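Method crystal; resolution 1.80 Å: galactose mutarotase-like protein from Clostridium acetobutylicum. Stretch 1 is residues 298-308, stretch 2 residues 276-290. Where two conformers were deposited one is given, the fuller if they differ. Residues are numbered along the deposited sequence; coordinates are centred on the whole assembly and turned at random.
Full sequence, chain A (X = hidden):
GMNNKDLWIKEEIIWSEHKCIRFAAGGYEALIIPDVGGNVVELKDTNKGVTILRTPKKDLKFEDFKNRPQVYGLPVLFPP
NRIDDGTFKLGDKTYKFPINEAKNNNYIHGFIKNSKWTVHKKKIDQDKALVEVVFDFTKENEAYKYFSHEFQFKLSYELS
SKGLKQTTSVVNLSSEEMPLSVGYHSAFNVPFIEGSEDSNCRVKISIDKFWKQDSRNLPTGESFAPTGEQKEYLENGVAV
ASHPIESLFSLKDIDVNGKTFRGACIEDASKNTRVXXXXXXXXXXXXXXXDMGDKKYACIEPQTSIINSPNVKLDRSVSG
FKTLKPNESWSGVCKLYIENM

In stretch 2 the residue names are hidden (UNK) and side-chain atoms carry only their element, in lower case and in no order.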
ATOM      1  N   ALA A 298      12.393   0.538   1.607  1.00 14.92           N
ATOM      2  CA  ALA A 298      11.630   1.627   2.168  1.00 13.88           C
ATOM      3  C   ALA A 298      10.169   1.386   1.859  1.00 13.05           C
ATOM      4  O   ALA A 298       9.837   0.839   0.808  1.00 12.89           O
ATOM      5  CB  ALA A 298      12.095   3.000   1.629  1.00 13.84           C
ATOM      6  N   CYS A 299       9.319   1.781   2.798  1.00 11.74           N
ATOM      7  CA  CYS A 299       7.880   1.782   2.596  1.00 10.70           C
ATOM      8  C   CYS A 299       7.329   3.139   2.163  1.00 10.42           C
ATOM      9  O   CYS A 299       7.614   4.188   2.759  1.00 13.10           O
ATOM     10  CB  CYS A 299       7.155   1.323   3.831  1.00 12.49           C
ATOM     11  SG  CYS A 299       7.532  -0.445   4.205  1.00 16.68           S
ATOM     12  N   ILE A 300       6.498   3.082   1.135  1.00 10.85           N
ATOM     13  CA  ILE A 300       5.855   4.266   0.559  1.00 12.15           C
ATOM     14  C   ILE A 300       4.369   3.945   0.559  1.00 11.55           C
ATOM     15  O   ILE A 300       3.918   3.072  -0.190  1.00 12.92           O
ATOM     16  CB  ILE A 300       6.394   4.561  -0.859  1.00 14.31           C
ATOM     17  CG1 ILE A 300       7.893   4.853  -0.815  1.00 16.76           C
ATOM     18  CG2 ILE A 300       5.635   5.773  -1.462  1.00 16.57           C
ATOM     19  CD1 ILE A 300       8.545   5.014  -2.240  1.00 23.17           C
ATOM     20  N   GLU A 301       3.628   4.628   1.434  1.00 10.45           N
ATOM     21  CA  GLU A 301       2.356   4.148   1.950  1.00 10.12           C
ATOM     22  C   GLU A 301       1.201   5.119   1.633  1.00  9.92           C
ATOM     23  O   GLU A 301       0.914   6.002   2.413  1.00 12.06           O
ATOM     24  CB  GLU A 301       2.470   3.928   3.454  1.00 10.39           C
ATOM     25  CG  GLU A 301       3.739   3.134   3.906  1.00 16.27           C
ATOM     26  CD  GLU A 301       3.833   2.987   5.438  1.00 22.66           C
ATOM     27  OE1 GLU A 301       2.812   3.161   6.117  1.00 24.07           O
ATOM     28  OE2 GLU A 301       4.926   2.717   5.967  1.00 23.44           O
ATOM     29  N   PRO A 302       0.532   4.913   0.498  1.00 12.03           N
ATOM     30  CA  PRO A 302      -0.605   5.750   0.159  1.00 11.98           C
ATOM     31  C   PRO A 302      -1.782   5.481   1.071  1.00 12.56           C
ATOM     32  O   PRO A 302      -1.967   4.343   1.512  1.00 12.89           O
ATOM     33  CB  PRO A 302      -0.922   5.352  -1.269  1.00 14.56           C
ATOM     34  CG  PRO A 302      -0.420   3.991  -1.421  1.00 17.44           C
ATOM     35  CD  PRO A 302       0.792   3.892  -0.547  1.00  9.57           C
ATOM     36  N   GLN A 303      -2.567   6.525   1.329  1.00 11.48           N
ATOM     37  CA  GLN A 303      -3.753   6.438   2.190  1.00 10.86           C
ATOM     38  C   GLN A 303      -4.852   7.329   1.659  1.00 10.42           C
ATOM     39  O   GLN A 303      -4.573   8.396   1.130  1.00 11.35           O
ATOM     40  CB  GLN A 303      -3.437   6.884   3.647  1.00 12.35           C
ATOM     41  CG  GLN A 303      -2.211   6.288   4.257  1.00 15.08           C
ATOM     42  CD  GLN A 303      -1.992   6.608   5.735  1.00 17.24           C
ATOM     43  OE1 GLN A 303      -1.206   5.939   6.393  1.00 17.72           O
ATOM     44  NE2 GLN A 303      -2.686   7.606   6.262  1.00 14.51           N
ATOM     45  N   THR A 304      -6.106   6.902   1.822  1.00  9.67           N
ATOM     46  CA  THR A 304      -7.249   7.745   1.460  1.00 12.47           C
ATOM     47  C   THR A 304      -7.461   8.931   2.386  1.00 14.15           C
ATOM     48  O   THR A 304      -8.123   9.903   2.033  1.00 13.91           O
ATOM     49  CB  THR A 304      -8.555   6.923   1.424  1.00 10.88           C
ATOM     50  OG1 THR A 304      -8.776   6.311   2.717  1.00 12.92           O
ATOM     51  CG2 THR A 304      -8.455   5.861   0.346  1.00 11.02           C
ATOM     52  N   SER A 305      -6.919   8.849   3.586  1.00 11.49           N
ATOM     53  CA  SER A 305      -7.155   9.843   4.586  1.00 14.01           C
ATOM     54  C   SER A 305      -5.937   9.981   5.481  1.00 15.82           C
ATOM     55  O   SER A 305      -5.034   9.152   5.465  1.00 13.36           O
ATOM     56  CB  SER A 305      -8.389   9.496   5.422  1.00 16.70           C
ATOM     57  OG  SER A 305      -8.211   8.387   6.286  1.00 17.85           O
ATOM     58  N   ILE A 306      -5.959  11.041   6.270  1.00 12.73           N
ATOM     59  CA  ILE A 306      -4.928  11.302   7.228  1.00 12.44           C
ATOM     60  C   ILE A 306      -4.911  10.199   8.304  1.00 11.33           C
ATOM     61  O   ILE A 306      -5.915   9.512   8.550  1.00 12.15           O
ATOM     62  CB  ILE A 306      -5.104  12.724   7.843  1.00 12.54           C
ATOM     63  CG1 ILE A 306      -3.822  13.194   8.507  1.00 15.02           C
ATOM     64  CG2 ILE A 306      -6.310  12.795   8.818  1.00 11.34           C
ATOM     65  CD1 ILE A 306      -3.882  14.662   8.885  1.00 13.27           C
ATOM     66  N   ILE A 307      -3.763  10.026   8.935  1.00 11.92           N
ATOM     67  CA  ILE A 307      -3.663   9.165  10.100  1.00 10.69           C
ATOM     68  C   ILE A 307      -4.716   9.610  11.124  1.00 12.14           C
ATOM     69  O   ILE A 307      -4.897  10.811  11.330  1.00 13.09           O
ATOM     70  CB  ILE A 307      -2.277   9.259  10.752  1.00  9.82           C
ATOM     71  CG1 ILE A 307      -1.195   8.748   9.804  1.00  9.64           C
ATOM     72  CG2 ILE A 307      -2.254   8.455  12.096  1.00 11.06           C
ATOM     73  CD1 ILE A 307       0.233   8.822  10.404  1.00 11.14           C
ATOM     74  N   ASN A 308      -5.410   8.650  11.734  1.00 12.69           N
ATOM     75  CA  ASN A 308      -6.414   8.916  12.793  1.00 11.83           C
ATOM     76  C   ASN A 308      -7.597   9.754  12.265  1.00 12.35           C
ATOM     77  O   ASN A 308      -8.186  10.474  13.022  1.00 12.17           O
ATOM     78  CB  ASN A 308      -5.728   9.614  13.980  1.00 12.94           C
ATOM     79  CG  ASN A 308      -6.573   9.627  15.275  1.00 13.39           C
ATOM     80  OD1 ASN A 308      -7.298   8.687  15.583  1.00 14.44           O
ATOM     81  ND2 ASN A 308      -6.409  10.684  16.064  1.00 11.45           N
ATOM     82  N   UNK A 276       8.325   3.528 -10.863  1.00 12.05           N
ATOM     83  CA  UNK A 276       7.229   4.487 -10.706  1.00 12.33           C
ATOM     84  C   UNK A 276       6.041   3.849  -9.990  1.00 13.98           C
ATOM     85  O   UNK A 276       5.597   2.747 -10.356  1.00 14.86           O
ATOM     86  c   UNK A 276       5.638   6.059 -11.876  1.00 13.40           C
ATOM     87  c   UNK A 276       7.913   5.645 -12.879  1.00 15.55           C
ATOM     88  c   UNK A 276       6.753   5.031 -12.076  1.00 13.34           C
ATOM     89  N   UNK A 277       5.517   4.558  -9.000  1.00 11.51           N
ATOM     90  CA  UNK A 277       4.353   4.148  -8.224  1.00 11.47           C
ATOM     91  C   UNK A 277       3.315   5.260  -8.358  1.00 11.29           C
ATOM     92  O   UNK A 277       3.323   6.244  -7.616  1.00 10.98           O
ATOM     93  c   UNK A 277       3.958   3.453  -4.411  1.00 10.57           C
ATOM     94  c   UNK A 277       2.643   2.635  -6.234  1.00 12.47           C
ATOM     95  o   UNK A 277       1.152   1.572  -3.042  1.00 12.91           O
ATOM     96  c   UNK A 277       3.088   2.876  -3.515  1.00 12.55           C
ATOM     97  c   UNK A 277       3.755   3.346  -5.803  1.00 10.26           C
ATOM     98  c   UNK A 277       1.788   2.029  -5.313  1.00 13.28           C
ATOM     99  c   UNK A 277       2.008   2.179  -3.958  1.00 12.20           C
ATOM    100  c   UNK A 277       4.764   3.955  -6.761  1.00 12.21           C
ATOM    101  N   UNK A 278       2.439   5.109  -9.340  1.00 11.12           N
ATOM    102  CA  UNK A 278       1.410   6.102  -9.653  1.00 14.05           C
ATOM    103  C   UNK A 278       0.130   5.785  -8.877  1.00 15.79           C
ATOM    104  O   UNK A 278      -0.318   4.646  -8.813  1.00 17.99           O
ATOM    105  c   UNK A 278       1.159   6.113 -11.164  1.00 14.43           C
ATOM    106  o   UNK A 278       0.918   6.614 -13.933  1.00 22.38           O
ATOM    107  o   UNK A 278      -0.447   8.314 -13.635  1.00 25.29           O
ATOM    108  c   UNK A 278       0.236   7.194 -11.651  1.00 16.07           C
ATOM    109  c   UNK A 278       0.240   7.370 -13.189  1.00 27.13           C
ATOM    110  N   UNK A 279      -0.447   6.808  -8.287  1.00 14.69           N
ATOM    111  CA  UNK A 279      -1.606   6.658  -7.419  1.00 15.20           C
ATOM    112  C   UNK A 279      -2.744   7.522  -7.926  1.00 14.81           C
ATOM    113  O   UNK A 279      -2.531   8.682  -8.284  1.00 15.70           O
ATOM    114 se   UNK A 279       0.718   7.492  -3.968  0.75 16.06          SE
ATOM    115  c   UNK A 279      -1.254   7.116  -6.009  1.00 16.49           C
ATOM    116  c   UNK A 279      -0.055   6.483  -5.436  1.00 19.06           C
ATOM    117  c   UNK A 279       2.322   6.474  -3.945  1.00 16.19           C
ATOM    118  N   UNK A 280      -3.951   6.975  -7.898  1.00 14.54           N
ATOM    119  CA  UNK A 280      -5.148   7.748  -8.279  1.00 16.99           C
ATOM    120  C   UNK A 280      -5.477   8.799  -7.218  1.00 14.47           C
ATOM    121  O   UNK A 280      -4.985   8.746  -6.070  1.00 13.79           O
ATOM    122  c   UNK A 280      -6.343   6.822  -8.517  1.00 20.11           C
ATOM    123  o   UNK A 280      -6.835   6.272  -7.300  1.00 15.84           O
ATOM    124  N   UNK A 281      -6.334   9.743  -7.598  1.00 15.16           N
ATOM    125  CA  UNK A 281      -6.737  10.869  -6.749  0.50 16.57           C
ATOM    126  C   UNK A 281      -7.442  10.460  -5.474  1.00 13.84           C
ATOM    127  O   UNK A 281      -7.588  11.269  -4.548  1.00 14.47           O
ATOM    128  o   UNK A 281      -7.048  12.366  -8.639  0.50 25.23           O
ATOM    129  c   UNK A 281      -7.685  11.805  -7.525  0.50 17.47           C
ATOM    130  N   UNK A 282      -7.921   9.214  -5.416  1.00 14.60           N
ATOM    131  CA  UNK A 282      -8.519   8.708  -4.188  1.00 14.80           C
ATOM    132  C   UNK A 282      -7.510   8.647  -3.048  1.00 15.30           C
ATOM    133  O   UNK A 282      -7.900   8.659  -1.863  1.00 12.50           O
ATOM    134  o   UNK A 282     -11.342   7.777  -7.302  1.00 27.28           O
ATOM    135  o   UNK A 282      -9.238   7.271  -7.202  1.00 20.13           O
ATOM    136  c   UNK A 282      -9.130   7.310  -4.402  1.00 15.88           C
ATOM    137  c   UNK A 282     -10.480   7.321  -5.151  1.00 18.56           C
ATOM    138  c   UNK A 282     -10.340   7.462  -6.652  1.00 28.65           C
ATOM    139  N   UNK A 283      -6.226   8.592  -3.400  1.00 12.26           N
ATOM    140  CA  UNK A 283      -5.164   8.562  -2.383  1.00 13.82           C
ATOM    141  C   UNK A 283      -4.707   9.991  -2.102  1.00 14.34           C
ATOM    142  O   UNK A 283      -4.199  10.680  -2.982  1.00 16.23           O
ATOM    143  c   UNK A 283      -5.318   3.567  -3.178  1.00 17.10           C
ATOM    144  c   UNK A 283      -4.443   6.236  -2.950  1.00 11.77           C
ATOM    145  c   UNK A 283      -4.019   7.662  -2.821  1.00 14.35           C
ATOM    146  c   UNK A 283      -5.129   4.128  -1.934  1.00 17.70           C
ATOM    147  c   UNK A 283      -5.110   4.328  -4.313  1.00 16.74           C
ATOM    148  c   UNK A 283      -4.654   5.663  -4.189  1.00 14.72           C
ATOM    149  c   UNK A 283      -4.694   5.470  -1.821  1.00 15.92           C
ATOM    150  o   UNK A 283      -5.733   2.242  -3.289  1.00 19.14           O
ATOM    151  N   UNK A 284      -4.987  10.450  -0.882  1.00 13.48           N
ATOM    152  CA  UNK A 284      -4.822  11.841  -0.524  1.00 14.19           C
ATOM    153  C   UNK A 284      -3.663  12.134   0.432  1.00 14.26           C
ATOM    154  O   UNK A 284      -3.257  13.295   0.590  1.00 13.24           O
ATOM    155  n   UNK A 284      -9.330  12.764  -3.077  1.00 28.22           N
ATOM    156  c   UNK A 284      -8.586  12.716  -0.603  1.00 26.38           C
ATOM    157  c   UNK A 284      -7.282  12.161  -0.996  1.00 18.30           C
ATOM    158  c   UNK A 284      -6.134  12.314   0.062  1.00 15.32           C
ATOM    159  c   UNK A 284      -9.675  12.324  -1.666  1.00 24.79           C
ATOM    160  N   UNK A 285      -3.154  11.092   1.087  1.00 11.41           N
ATOM    161  CA  UNK A 285      -2.079  11.191   2.063  1.00 11.69           C
ATOM    162  C   UNK A 285      -1.093  10.055   1.827  1.00 10.34           C
ATOM    163  O   UNK A 285      -1.391   9.107   1.102  1.00 10.44           O
ATOM    164  o   UNK A 285      -5.186  15.920   5.140  1.00 14.35           O
ATOM    165  c   UNK A 285      -5.282  13.754   4.064  1.00 15.03           C
ATOM    166  c   UNK A 285      -4.651  12.568   3.690  1.00 11.00           C
ATOM    167  c   UNK A 285      -3.228  14.549   5.027  1.00 12.70           C
ATOM    168  c   UNK A 285      -3.285  12.368   3.959  1.00 11.04           C
ATOM    169  c   UNK A 285      -2.590  13.376   4.619  1.00 12.15           C
ATOM    170  c   UNK A 285      -4.566  14.738   4.743  1.00 16.72           C
ATOM    171  c   UNK A 285      -2.596  11.118   3.518  1.00 12.69           C
ATOM    172  N   UNK A 286       0.099  10.197   2.400  1.00 10.87           N
ATOM    173  CA  UNK A 286       1.125   9.189   2.227  1.00 11.54           C
ATOM    174  C   UNK A 286       2.082   9.249   3.390  1.00 11.76           C
ATOM    175  O   UNK A 286       2.444  10.347   3.858  1.00 11.95           O
ATOM    176  c   UNK A 286       1.859   9.440   0.915  1.00 13.95           C
ATOM    177  c   UNK A 286       3.002   8.497   0.553  1.00 14.83           C
ATOM    178  c   UNK A 286       4.345   8.989   1.095  1.00 15.03           C
ATOM    179  c   UNK A 286       3.052   8.345  -0.943  1.00 18.14           C
ATOM    180  N   UNK A 287       2.460   8.060   3.855  1.00  9.45           N
ATOM    181  CA  UNK A 287       3.478   7.897   4.885  1.00  9.03           C
ATOM    182  C   UNK A 287       4.689   7.295   4.197  1.00  8.94           C
ATOM    183  O   UNK A 287       4.567   6.376   3.394  1.00 12.24           O
ATOM    184  c   UNK A 287       3.010   7.017   6.054  1.00 13.18           C
ATOM    185  c   UNK A 287       1.914   7.740   6.840  1.00 14.54           C
ATOM    186  c   UNK A 287       4.206   6.597   6.945  1.00 12.44           C
ATOM    187  N   UNK A 288       5.859   7.874   4.452  1.00 11.23           N
ATOM    188  CA  UNK A 288       7.102   7.276   4.021  1.00 11.43           C
ATOM    189  C   UNK A 288       7.827   6.862   5.304  1.00 12.26           C
ATOM    190  O   UNK A 288       7.964   7.654   6.236  1.00 12.91           O
ATOM    191  c   UNK A 288       7.971   8.181   3.122  1.00 12.86           C
ATOM    192  c   UNK A 288       9.301   7.471   2.800  1.00 14.74           C
ATOM    193  c   UNK A 288       8.179   9.611   3.723  1.00 12.52           C
ATOM    194  c   UNK A 288      10.119   8.104   1.730  1.00 16.92           C
ATOM    195  N   UNK A 289       8.272   5.617   5.341  1.00 12.18           N
ATOM    196  CA  UNK A 289       8.937   5.047   6.498  1.00 13.40           C
ATOM    197  C   UNK A 289       9.993   4.081   5.979  1.00 14.49           C
ATOM    198  O   UNK A 289       9.651   3.149   5.257  1.00 13.44           O
ATOM    199  c   UNK A 289       8.639   2.060   8.551  1.00 16.89           C
ATOM    200  c   UNK A 289       9.067   3.971   9.652  1.00 20.14           C
ATOM    201  c   UNK A 289       8.299   1.016   7.667  1.00 16.05           C
ATOM    202  c   UNK A 289       9.161  -0.576   9.274  1.00 19.58           C
ATOM    203  c   UNK A 289       9.501   0.411  10.158  1.00 21.26           C
ATOM    204  c   UNK A 289       8.539   3.501   8.487  1.00 14.15           C
ATOM    205  c   UNK A 289       9.241   1.736   9.779  1.00 23.71           C
ATOM    206  n   UNK A 289       9.500   2.913  10.436  1.00 21.11           N
ATOM    207  c   UNK A 289       8.561  -0.290   8.047  1.00 20.63           C
ATOM    208  c   UNK A 289       7.931   4.312   7.372  1.00 14.53           C
ATOM    209  N   UNK A 290      11.255   4.309   6.322  1.00 13.53           N
ATOM    210  CA  UNK A 290      12.328   3.478   5.764  1.00 15.39           C
ATOM    211  C   UNK A 290      12.972   2.505   6.773  1.00 16.89           C
ATOM    212  O   UNK A 290      14.047   2.010   6.492  1.00 16.89           O
ATOM    213  n   UNK A 290      15.188   5.929   5.664  1.00 15.11           N
ATOM    214  c   UNK A 290      14.161   5.199   6.134  1.00 13.36           C
ATOM    215  o   UNK A 290      13.816   5.216   7.321  1.00 13.78           O
ATOM    216  c   UNK A 290      13.406   4.342   5.120  1.00 15.18           C
TER

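Position 276 has three side-chain carbons, one carrying two others. It does not reach stretch 1. It is V276.

Position 277 has one carbon, then a six-carbon ring bearing an oxygen. The oxygen lies 3.3 Å from P302 CG. This is Y277. Its ring edge meets the I300 carbonyl, with CE2 3.4 Å from I300 O, an oxygen that has no hydrogen-bond partner in the model.

Position 278 has three carbons, the third carrying two oxygens, and makes no contact. The chain length fits E278.

Position 279 is an unbranched chain of two carbons, a selenium and a carbon. The selenium packs on P302. Selenium identifies selenomethionine, M279, with SE 3.8 Å from P302 CB.

Positions 280 and 281 each have one carbon and one oxygen, and neither touches stretch 1. They are S280 and S281.

Position 282 has three carbons, the third carrying two oxygens. Its end leads away from stretch 1, but its backbone O lies 3.5 Å from T304 CA. It is E282.

Position 283 has one carbon and a six-carbon ring with an oxygen. A ring carbon packs on P302. This is Y283, with CD1 3.8 Å from P302 CB. It closes the type I turn from S280: Y283 N donates a hydrogen bond to S280 O at 2.9 Å.

Position 284 has four carbons in a row ending in nitrogen. Its CB lies 3.7 Å from T304 O. It is K284.

Position 285 has one carbon and a six-carbon ring bearing one oxygen. I306 CB sits over the ring face, 3.8 Å from its centroid. It is Y285.

Position 286 has four carbons forked at the second, and touches I300. It is L286, with CD1 3.7 Å from I300 CG2.

Position 287 has one carbon carrying two, near Q303 and I307. It is V287; CG2 lies 3.6 Å from Q303 OE1.

Position 288 has four carbons forked at the first, one arm two carbons long. Its CA lies 3.4 Å from C299 O. It is I288.

Position 289 has one carbon, then fused five- and six-membered rings of eight carbons and one nitrogen. C299 SG meets the ring edge. It is W289, with CE3 3.8 Å from C299 SG.

Position 290 has two carbons, the second carrying oxygen and nitrogen. Its CB lies 4.0 Å from A298 CB. It is N290.

Strands 298-303 and 285-289 pair antiparallel. Reciprocal backbone hydrogen bonds join C299 with W289, E301 with V287 and Q303 with Y285. Q303 O also accepts K284 N (2.9 Å). Side chains of I300 and P302 pack with Y277 and M279, joining the earlier strand to the contact.

Stretch 2, residues 276-290: VYEMSSEYKYLVIWN
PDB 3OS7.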